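Local coordinates for putative lipoprotein (PDB 2G5G) that binds a pair of cofacial haem groups on dimerisation, with tyrosine as an iron ligand, and probably takes part in bacterial haem transport, at residues L112-D115 against K119-D122; E195-K200 against S221-K226; R203-L208 against Q235-S240. All coordinates share one frame; numbering follows the deposited sequence.

Contact 1: residues L112-D115 against K119-D122; sequences LNWD and KWKD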
loop_
_atom_site.group_PDB
_atom_site.type_symbol
_atom_site.label_atom_id
_atom_site.label_comp_id
_atom_site.label_asym_id
_atom_site.label_seq_id
_atom_site.Cartn_x
_atom_site.Cartn_y
_atom_site.Cartn_z
ATOM N N LEU A 112 -23.194 5.024 10.257
ATOM C CA LEU A 112 -22.092 5.939 9.974
ATOM C C LEU A 112 -21.241 5.410 8.847
ATOM O O LEU A 112 -20.310 6.075 8.399
ATOM C CB LEU A 112 -21.216 6.148 11.218
ATOM C CG LEU A 112 -21.861 6.678 12.495
ATOM C CD1 LEU A 112 -20.868 6.633 13.653
ATOM C CD2 LEU A 112 -22.426 8.084 12.290
ATOM N N ASN A 113 -21.559 4.206 8.382
ATOM C CA ASN A 113 -20.698 3.513 7.436
ATOM C C ASN A 113 -19.231 3.432 7.928
ATOM O O ASN A 113 -18.286 3.641 7.161
ATOM C CB ASN A 113 -20.770 4.192 6.067
ATOM C CG ASN A 113 -20.318 3.292 4.974
ATOM O OD1 ASN A 113 -20.428 2.076 5.097
ATOM N ND2 ASN A 113 -19.797 3.863 3.898
ATOM N N TRP A 114 -19.064 3.135 9.214
ATOM C CA TRP A 114 -17.743 3.065 9.830
ATOM C C TRP A 114 -16.815 2.223 8.982
ATOM O O TRP A 114 -17.215 1.157 8.500
ATOM C CB TRP A 114 -17.835 2.474 11.234
ATOM C CG TRP A 114 -16.611 2.737 12.049
ATOM C CD1 TRP A 114 -15.589 1.864 12.307
ATOM C CD2 TRP A 114 -16.265 3.965 12.707
ATOM N NE1 TRP A 114 -14.635 2.467 13.093
ATOM C CE2 TRP A 114 -15.015 3.761 13.343
ATOM C CE3 TRP A 114 -16.882 5.218 12.810
ATOM C CZ2 TRP A 114 -14.378 4.759 14.076
ATOM C CZ3 TRP A 114 -16.246 6.211 13.549
ATOM C CH2 TRP A 114 -15.009 5.972 14.175
ATOM N N ASP A 115 -15.589 2.711 8.789
ATOM C CA ASP A 115 -14.543 1.973 8.073
ATOM C C ASP A 115 -13.782 1.121 9.065
ATOM O O ASP A 115 -13.347 1.605 10.110
ATOM C CB ASP A 115 -13.582 2.915 7.338
ATOM C CG ASP A 115 -12.711 2.192 6.310
ATOM O OD1 ASP A 115 -12.291 1.044 6.580
ATOM O OD2 ASP A 115 -12.435 2.776 5.229
ATOM N N LYS A 119 -10.394 0.465 14.315
ATOM C CA LYS A 119 -10.996 -0.550 15.197
ATOM C C LYS A 119 -12.093 0.038 16.072
ATOM O O LYS A 119 -11.809 0.843 16.975
ATOM C CB LYS A 119 -9.955 -1.238 16.098
ATOM C CG LYS A 119 -8.931 -2.065 15.358
ATOM C CD LYS A 119 -7.824 -2.542 16.299
ATOM C CE LYS A 119 -6.826 -3.424 15.540
ATOM N NZ LYS A 119 -5.760 -3.994 16.434
ATOM N N TRP A 120 -13.329 -0.408 15.839
ATOM C CA TRP A 120 -14.487 0.142 16.515
ATOM C C TRP A 120 -14.298 0.219 18.018
ATOM O O TRP A 120 -14.704 1.205 18.637
ATOM C CB TRP A 120 -15.782 -0.613 16.151
ATOM C CG TRP A 120 -17.004 -0.066 16.857
ATOM C CD1 TRP A 120 -17.786 -0.716 17.774
ATOM C CD2 TRP A 120 -17.566 1.252 16.711
ATOM N NE1 TRP A 120 -18.798 0.120 18.218
ATOM C CE2 TRP A 120 -18.690 1.328 17.574
ATOM C CE3 TRP A 120 -17.234 2.376 15.929
ATOM C CZ2 TRP A 120 -19.481 2.486 17.678
ATOM C CZ3 TRP A 120 -18.019 3.521 16.036
ATOM C CH2 TRP A 120 -19.130 3.563 16.903
ATOM N N LYS A 121 -13.670 -0.812 18.591
ATOM C CA LYS A 121 -13.372 -0.890 20.030
ATOM C C LYS A 121 -12.704 0.378 20.559
ATOM O O LYS A 121 -13.000 0.846 21.670
ATOM C CB LYS A 121 -12.468 -2.110 20.328
ATOM C CG LYS A 121 -11.663 -1.995 21.648
ATOM C CD LYS A 121 -11.290 -3.362 22.250
ATOM C CE LYS A 121 -12.447 -3.902 23.111
ATOM N NZ LYS A 121 -12.604 -5.382 22.982
ATOM N N ASP A 122 -11.811 0.923 19.747
ATOM C CA ASP A 122 -11.006 2.094 20.100
ATOM C C ASP A 122 -11.746 3.419 19.899
ATOM O O ASP A 122 -11.194 4.493 20.182
ATOM C CB ASP A 122 -9.725 2.097 19.258
ATOM C CG ASP A 122 -8.760 0.990 19.662
ATOM O OD1 ASP A 122 -8.855 0.531 20.816
ATOM O OD2 ASP A 122 -7.914 0.600 18.833
#
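Trp-114 and Trp-120 meet within one loop, which runs from helix 108-111 to helix 124-131. Neither 112-115 nor 119-122 forms a regular helix or strand. Their backbones come closest at these two tryptophans, where the CA of Trp-114 and the CA of Trp-120 are 8.0 Å apart. Asn-113 ends helix 108-111 in a Schellman motif with positive phi, and the chain then leads into Trp-114. Further on, Asp-122 N bonds to Lys-119 O at 2.8 Å, which closes a turn.

The two indoles form a T-shaped (edge-to-face) pair. Trp-120 supplies the edge and Trp-114 the face. The planes meet at 77°. The centroid of the five-membered ring of Trp-114 lies 5.0 Å from that of the six-membered ring of Trp-120. CE3 of Trp-120 stands 3.6 Å above the plane of the Trp-114 indole, over its centre, and is 3.7 Å from CE2 of Trp-114. CZ3 of Trp-120 sits beside it, 3.8 Å from CD2 of Trp-114. The CB of Trp-114 already points toward 119-122. Trp-120 has CG anti to the backbone N (chi1 179°), which swings its benzo edge over the Trp-114 face.

The pyrrole nitrogen of Trp-114 is used elsewhere in the loop. NE1 bonds to Trp-118 O, which probably helps fix the rotation of the indole. Val-127 and Thr-109 also touch the Trp-114 side chain. The contact between the two segments is therefore apolar and aromatic: C-H groups at the edge of Trp-120 meet the pi face of Trp-114.

Contact 2: residues E195-K200 against S221-K226; sequences EIQQFK and SYHTSK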
loop_
_atom_site.group_PDB
_atom_site.type_symbol
_atom_site.label_atom_id
_atom_site.label_comp_id
_atom_site.label_asym_id
_atom_site.label_seq_id
_atom_site.Cartn_x
_atom_site.Cartn_y
_atom_site.Cartn_z
ATOM N N GLU A 195 3.257 12.857 0.625
ATOM C CA GLU A 195 2.245 13.577 -0.144
ATOM C C GLU A 195 0.827 13.239 0.281
ATOM O O GLU A 195 -0.030 14.137 0.324
ATOM C CB GLU A 195 2.428 13.417 -1.655
ATOM C CG GLU A 195 3.623 14.230 -2.192
ATOM C CD GLU A 195 3.646 15.682 -1.683
ATOM O OE1 GLU A 195 4.614 16.091 -0.987
ATOM O OE2 GLU A 195 2.676 16.415 -1.983
ATOM N N ILE A 196 0.595 11.969 0.625
ATOM C CA ILE A 196 -0.705 11.519 1.141
ATOM C C ILE A 196 -1.047 12.146 2.490
ATOM O O ILE A 196 -2.209 12.535 2.711
ATOM C CB ILE A 196 -0.800 9.971 1.240
ATOM C CG1 ILE A 196 -0.951 9.363 -0.162
ATOM C CG2 ILE A 196 -2.010 9.527 2.082
ATOM C CD1 ILE A 196 -0.512 7.922 -0.207
ATOM N N GLN A 197 -0.063 12.215 3.396
ATOM C CA GLN A 197 -0.249 12.922 4.694
ATOM C C GLN A 197 -0.598 14.386 4.467
ATOM O O GLN A 197 -1.537 14.919 5.082
ATOM C CB GLN A 197 0.997 12.800 5.571
ATOM C CG GLN A 197 0.805 13.281 6.989
ATOM C CD GLN A 197 0.343 12.219 7.959
ATOM O OE1 GLN A 197 0.351 12.428 9.187
ATOM N NE2 GLN A 197 -0.082 11.089 7.440
ATOM N N GLN A 198 0.140 15.022 3.579
ATOM C CA GLN A 198 -0.043 16.435 3.240
ATOM C C GLN A 198 -1.456 16.702 2.701
ATOM O O GLN A 198 -2.121 17.678 3.100
ATOM C CB GLN A 198 1.005 16.871 2.202
ATOM C CG GLN A 198 2.437 17.036 2.774
ATOM C CD GLN A 198 2.788 18.483 3.031
ATOM O OE1 GLN A 198 2.617 19.001 4.152
ATOM N NE2 GLN A 198 3.249 19.159 2.001
ATOM N N PHE A 199 -1.899 15.829 1.788
ATOM C CA PHE A 199 -3.266 15.879 1.266
ATOM C C PHE A 199 -4.350 15.644 2.323
ATOM O O PHE A 199 -5.374 16.330 2.281
ATOM C CB PHE A 199 -3.448 14.891 0.099
ATOM C CG PHE A 199 -3.118 15.468 -1.255
ATOM C CD1 PHE A 199 -1.851 15.283 -1.822
ATOM C CD2 PHE A 199 -4.080 16.142 -1.990
ATOM C CE1 PHE A 199 -1.546 15.806 -3.078
ATOM C CE2 PHE A 199 -3.781 16.663 -3.256
ATOM C CZ PHE A 199 -2.508 16.483 -3.796
ATOM N N LYS A 200 -4.150 14.676 3.231
ATOM C CA LYS A 200 -5.080 14.393 4.332
ATOM C C LYS A 200 -5.211 15.642 5.192
ATOM O O LYS A 200 -6.313 16.059 5.534
ATOM C CB LYS A 200 -4.590 13.243 5.227
ATOM C CG LYS A 200 -4.713 11.830 4.607
ATOM C CD LYS A 200 -4.045 10.775 5.473
ATOM C CE LYS A 200 -4.494 9.357 5.044
ATOM N NZ LYS A 200 -3.720 8.357 5.817
ATOM N N SER A 221 -2.042 12.491 16.533
ATOM C CA SER A 221 -1.117 13.542 16.914
ATOM C C SER A 221 -0.299 14.141 15.774
ATOM O O SER A 221 -0.036 15.349 15.794
ATOM C CB SER A 221 -0.222 13.061 18.050
ATOM O OG SER A 221 -1.025 12.984 19.218
ATOM N N TYR A 222 0.139 13.339 14.782
ATOM C CA TYR A 222 0.946 13.936 13.694
ATOM C C TYR A 222 0.130 14.914 12.861
ATOM O O TYR A 222 0.680 15.900 12.325
ATOM C CB TYR A 222 1.636 12.901 12.796
ATOM C CG TYR A 222 2.546 11.950 13.555
ATOM C CD1 TYR A 222 3.310 12.389 14.635
ATOM C CD2 TYR A 222 2.632 10.610 13.194
ATOM C CE1 TYR A 222 4.156 11.510 15.337
ATOM C CE2 TYR A 222 3.462 9.727 13.884
ATOM C CZ TYR A 222 4.225 10.187 14.946
ATOM O OH TYR A 222 5.030 9.308 15.635
ATOM N N HIS A 223 -1.179 14.655 12.798
ATOM C CA HIS A 223 -2.132 15.524 12.106
ATOM C C HIS A 223 -2.460 16.823 12.855
ATOM O O HIS A 223 -2.649 17.865 12.253
ATOM C CB HIS A 223 -3.433 14.722 11.845
ATOM C CG HIS A 223 -3.250 13.630 10.849
ATOM N ND1 HIS A 223 -2.988 13.876 9.522
ATOM C CD2 HIS A 223 -3.286 12.283 10.986
ATOM C CE1 HIS A 223 -2.861 12.728 8.880
ATOM N NE2 HIS A 223 -3.044 11.746 9.745
ATOM N N THR A 224 -2.524 16.749 14.159
ATOM C CA THR A 224 -2.909 17.923 14.937
ATOM C C THR A 224 -1.718 18.838 15.236
ATOM O O THR A 224 -1.900 19.997 15.649
ATOM C CB THR A 224 -3.653 17.549 16.200
ATOM O OG1 THR A 224 -2.784 16.840 17.087
ATOM C CG2 THR A 224 -4.934 16.702 15.849
ATOM N N SER A 225 -0.505 18.309 15.030
ATOM C CA SER A 225 0.715 19.034 15.325
ATOM C C SER A 225 0.761 20.405 14.635
ATOM O O SER A 225 0.651 20.515 13.413
ATOM C CB SER A 225 1.948 18.223 14.893
ATOM O OG SER A 225 3.092 19.074 14.908
ATOM N N LYS A 226 0.995 21.441 15.428
ATOM C CA LYS A 226 1.204 22.758 14.897
ATOM C C LYS A 226 2.483 22.875 14.050
ATOM O O LYS A 226 2.613 23.823 13.312
ATOM C CB LYS A 226 1.289 23.756 16.049
ATOM C CG LYS A 226 -0.065 23.976 16.755
ATOM C CD LYS A 226 0.154 24.717 18.048
ATOM C CE LYS A 226 0.545 26.160 17.818
ATOM N NZ LYS A 226 0.802 26.867 19.098
HETATM O O HOH W 1 -2.439 9.469 8.493
#
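Gln-197 lays its amide over one face of the His-223 imidazole. Within the ChaN haem-uptake domain (Tiki superfamily), the pair joins the long helix 187-210 to the short helix 221-224, which directly follows strand 214-220 of the central sheet. Helix 187-210 also carries Ile-196 of the haem pocket.

The amide and ring planes are 23° apart, tilted only moderately from parallel. OE1 of Gln-197 sits 3.2 Å above the ring plane, offset toward the rim, and nearest to CE1 of His-223. This is a face contact and not a bond to a ring nitrogen. The Gln-197 chain bends at chi2 (90°), which brings the amide round to the ring. OE1 also approaches CB of Tyr-222, at 3.9 Å.

Lys-200 comes in from one turn further along the helix. Its CB and CD each lie 4.1 Å from CE1 of His-223. Beyond CG the chain is extended and carries NZ to a haem propionate oxygen, O2A. The imidazole is held at both nitrogens: ND1 bonds to Asp-201, and NE2 meets a water in the ring plane. That polar network probably sets the rotation of the ring and links it indirectly to the haem site. This one water joins three side chains: it is 2.7 Å from NE2 of His-223, accepts from NZ of Lys-200 at 3.2 Å, and takes a weak bond from NE2 of Gln-197 at 3.0 Å.

Contact 3: residues R203-L208 against Q235-S240; sequences RMADVL and QDFKSS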
loop_
_atom_site.group_PDB
_atom_site.type_symbol
_atom_site.label_atom_id
_atom_site.label_comp_id
_atom_site.label_asym_id
_atom_site.label_seq_id
_atom_site.Cartn_x
_atom_site.Cartn_y
_atom_site.Cartn_z
ATOM N N ARG A 203 -7.230 18.442 3.416
ATOM C CA ARG A 203 -8.672 18.136 3.411
ATOM C C ARG A 203 -9.303 18.362 4.780
ATOM O O ARG A 203 -10.302 19.070 4.860
ATOM C CB ARG A 203 -8.936 16.692 2.965
ATOM C CG ARG A 203 -10.397 16.210 3.197
ATOM C CD ARG A 203 -11.398 16.979 2.362
ATOM N NE ARG A 203 -11.062 16.920 0.931
ATOM C CZ ARG A 203 -11.323 15.879 0.118
ATOM N NH1 ARG A 203 -11.939 14.785 0.554
ATOM N NH2 ARG A 203 -10.954 15.952 -1.149
HETATM N N MSE A 204 -8.730 17.763 5.829
HETATM C CA MSE A 204 -9.200 18.003 7.194
HETATM C C MSE A 204 -9.239 19.506 7.507
HETATM O O MSE A 204 -10.245 19.968 8.069
HETATM C CB MSE A 204 -8.402 17.214 8.227
HETATM C CG MSE A 204 -8.496 15.666 8.010
HETATM SE SE MSE A 204 -7.961 14.711 9.520
HETATM C CE MSE A 204 -6.233 14.146 8.757
ATOM N N ALA A 205 -8.181 20.253 7.143
ATOM C CA ALA A 205 -8.196 21.738 7.239
ATOM C C ALA A 205 -9.337 22.383 6.459
ATOM O O ALA A 205 -9.991 23.318 6.950
ATOM C CB ALA A 205 -6.878 22.357 6.817
ATOM N N ASP A 206 -9.574 21.886 5.249
ATOM C CA ASP A 206 -10.609 22.435 4.379
ATOM C C ASP A 206 -11.956 22.293 5.113
ATOM O O ASP A 206 -12.704 23.259 5.255
ATOM C CB ASP A 206 -10.562 21.672 3.029
ATOM C CG ASP A 206 -11.400 22.315 1.914
ATOM O OD1 ASP A 206 -12.098 23.326 2.105
ATOM O OD2 ASP A 206 -11.345 21.781 0.804
ATOM N N VAL A 207 -12.211 21.111 5.656
ATOM C CA VAL A 207 -13.472 20.822 6.363
ATOM C C VAL A 207 -13.636 21.781 7.561
ATOM O O VAL A 207 -14.742 22.338 7.800
ATOM C CB VAL A 207 -13.569 19.313 6.788
ATOM C CG1 VAL A 207 -14.758 19.033 7.709
ATOM C CG2 VAL A 207 -13.587 18.372 5.543
ATOM N N LEU A 208 -12.540 22.019 8.273
ATOM C CA LEU A 208 -12.614 22.787 9.527
ATOM C C LEU A 208 -12.779 24.285 9.253
ATOM O O LEU A 208 -13.560 24.987 9.908
ATOM C CB LEU A 208 -11.373 22.505 10.385
ATOM C CG LEU A 208 -11.203 21.049 10.841
ATOM C CD1 LEU A 208 -9.867 20.841 11.563
ATOM C CD2 LEU A 208 -12.385 20.612 11.762
ATOM N N GLN A 235 -3.734 27.953 8.287
ATOM C CA GLN A 235 -3.075 29.239 8.028
ATOM C C GLN A 235 -3.061 29.584 6.560
ATOM O O GLN A 235 -3.357 30.729 6.191
ATOM C CB GLN A 235 -1.608 29.223 8.499
ATOM C CG GLN A 235 -1.436 29.127 10.001
ATOM C CD GLN A 235 0.036 29.189 10.409
ATOM O OE1 GLN A 235 0.519 28.313 11.125
ATOM N NE2 GLN A 235 0.750 30.230 9.958
ATOM N N ASP A 236 -2.684 28.597 5.726
ATOM C CA ASP A 236 -2.634 28.766 4.256
ATOM C C ASP A 236 -4.011 29.029 3.654
ATOM O O ASP A 236 -4.106 29.739 2.634
ATOM C CB ASP A 236 -1.975 27.563 3.559
ATOM C CG ASP A 236 -0.421 27.593 3.624
ATOM O OD1 ASP A 236 0.170 28.621 4.025
ATOM O OD2 ASP A 236 0.197 26.567 3.260
ATOM N N PHE A 237 -5.071 28.481 4.259
ATOM C CA PHE A 237 -6.446 28.838 3.869
ATOM C C PHE A 237 -6.849 30.303 4.208
ATOM O O PHE A 237 -7.941 30.747 3.818
ATOM C CB PHE A 237 -7.486 27.845 4.476
ATOM C CG PHE A 237 -7.758 26.601 3.628
ATOM C CD1 PHE A 237 -8.376 26.699 2.382
ATOM C CD2 PHE A 237 -7.420 25.333 4.092
ATOM C CE1 PHE A 237 -8.615 25.570 1.634
ATOM C CE2 PHE A 237 -7.674 24.196 3.350
ATOM C CZ PHE A 237 -8.272 24.311 2.117
ATOM N N LYS A 238 -5.999 31.011 4.959
ATOM C CA LYS A 238 -6.223 32.391 5.429
ATOM C C LYS A 238 -7.472 32.491 6.321
ATOM O O LYS A 238 -8.232 33.437 6.211
ATOM C CB LYS A 238 -6.276 33.398 4.249
ATOM C CG LYS A 238 -5.136 33.214 3.256
ATOM C CD LYS A 238 -3.994 34.141 3.563
ATOM C CE LYS A 238 -3.872 35.205 2.465
ATOM N NZ LYS A 238 -3.036 36.414 2.856
ATOM N N SER A 239 -7.658 31.513 7.205
ATOM C CA SER A 239 -8.739 31.547 8.181
ATOM C C SER A 239 -8.437 32.576 9.271
ATOM O O SER A 239 -7.305 32.662 9.750
ATOM C CB SER A 239 -8.902 30.180 8.831
ATOM O OG SER A 239 -10.047 30.190 9.682
ATOM N N SER A 240 -9.447 33.356 9.674
ATOM C CA SER A 240 -9.326 34.152 10.894
ATOM C C SER A 240 -9.943 33.470 12.129
ATOM O O SER A 240 -9.997 34.081 13.194
ATOM C CB SER A 240 -9.927 35.538 10.733
ATOM O OG SER A 240 -9.072 36.354 9.959
#
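Phe-237 meets helix 187-210 at Ala-205 and Asp-206, and the backbones are nearest at Asp-206 and Phe-237, whose CA atoms are 7.7 Å apart. Residues 203-208 are helical throughout. The other segment, 235-240, starts in the last turn of helix 230-236 and then leaves it. Lys-238 has positive phi and closes that turn as a Schellman motif, with Lys-238 N bonded to Gln-235 O at 2.9 Å.

One side chain carries the contact from 235-240. The CB of Phe-237 points toward the helix, and the CE2 side of its ring reaches the backbone. CE2 of Phe-237 lies 3.5 Å from N of Asp-206. The same carbon is 4.0 Å from CB of Ala-205, which points toward the incoming ring. This is the apolar side-chain pair. The ring lies close to the helix here.

Asp-206 lies against the end of the ring. Its CB is 3.6 Å from CZ of Phe-237, and its CG is 3.7 Å from the same atom. CG of Asp-206 is anti to the backbone N (chi1 -169°), which places the carboxylate beside CZ. The carboxylate and ring planes are 32° apart, and the side chains pass at a slant. OD1 of Asp-206 stays 4.0 Å from CZ of Phe-237, and no polar interaction between the carboxylate and the ring is evident.

The rest of the helix extends this packing. Arg-202 and Val-209 also touch Phe-237, while Ala-205 touches His-233 and Ile-234 of helix 230-236. Leu-208 turns to Val-215 and Leu-217 of strand 214-220. The contact thus joins the C-terminal part of helix 187-210 to the end of helix 230-236, with the central sheet beside them.

In the fold
Contact 1 comes first along the chain and closes before the other two open. It lies between helices 108-111 and 124-131, its centre about 21 Å from that of contact 2 and about 26 Å from that of contact 3. Contacts 1 and 3 are on opposite sides of the chain's centre. Contacts 2 and 3 share helix 187-210, with centres about 13 Å apart. Their segments cross in sequence: 195-200, 203-208, 221-226, 235-240. They touch in a packing contact, His-223 ND1 to CE of the selenomethionine Met-204 at 3.3 Å. Contacts 2 and 3 thus tie the helix that carries haem-pocket residues to the helices following strand 214-220, while contact 1 stands apart.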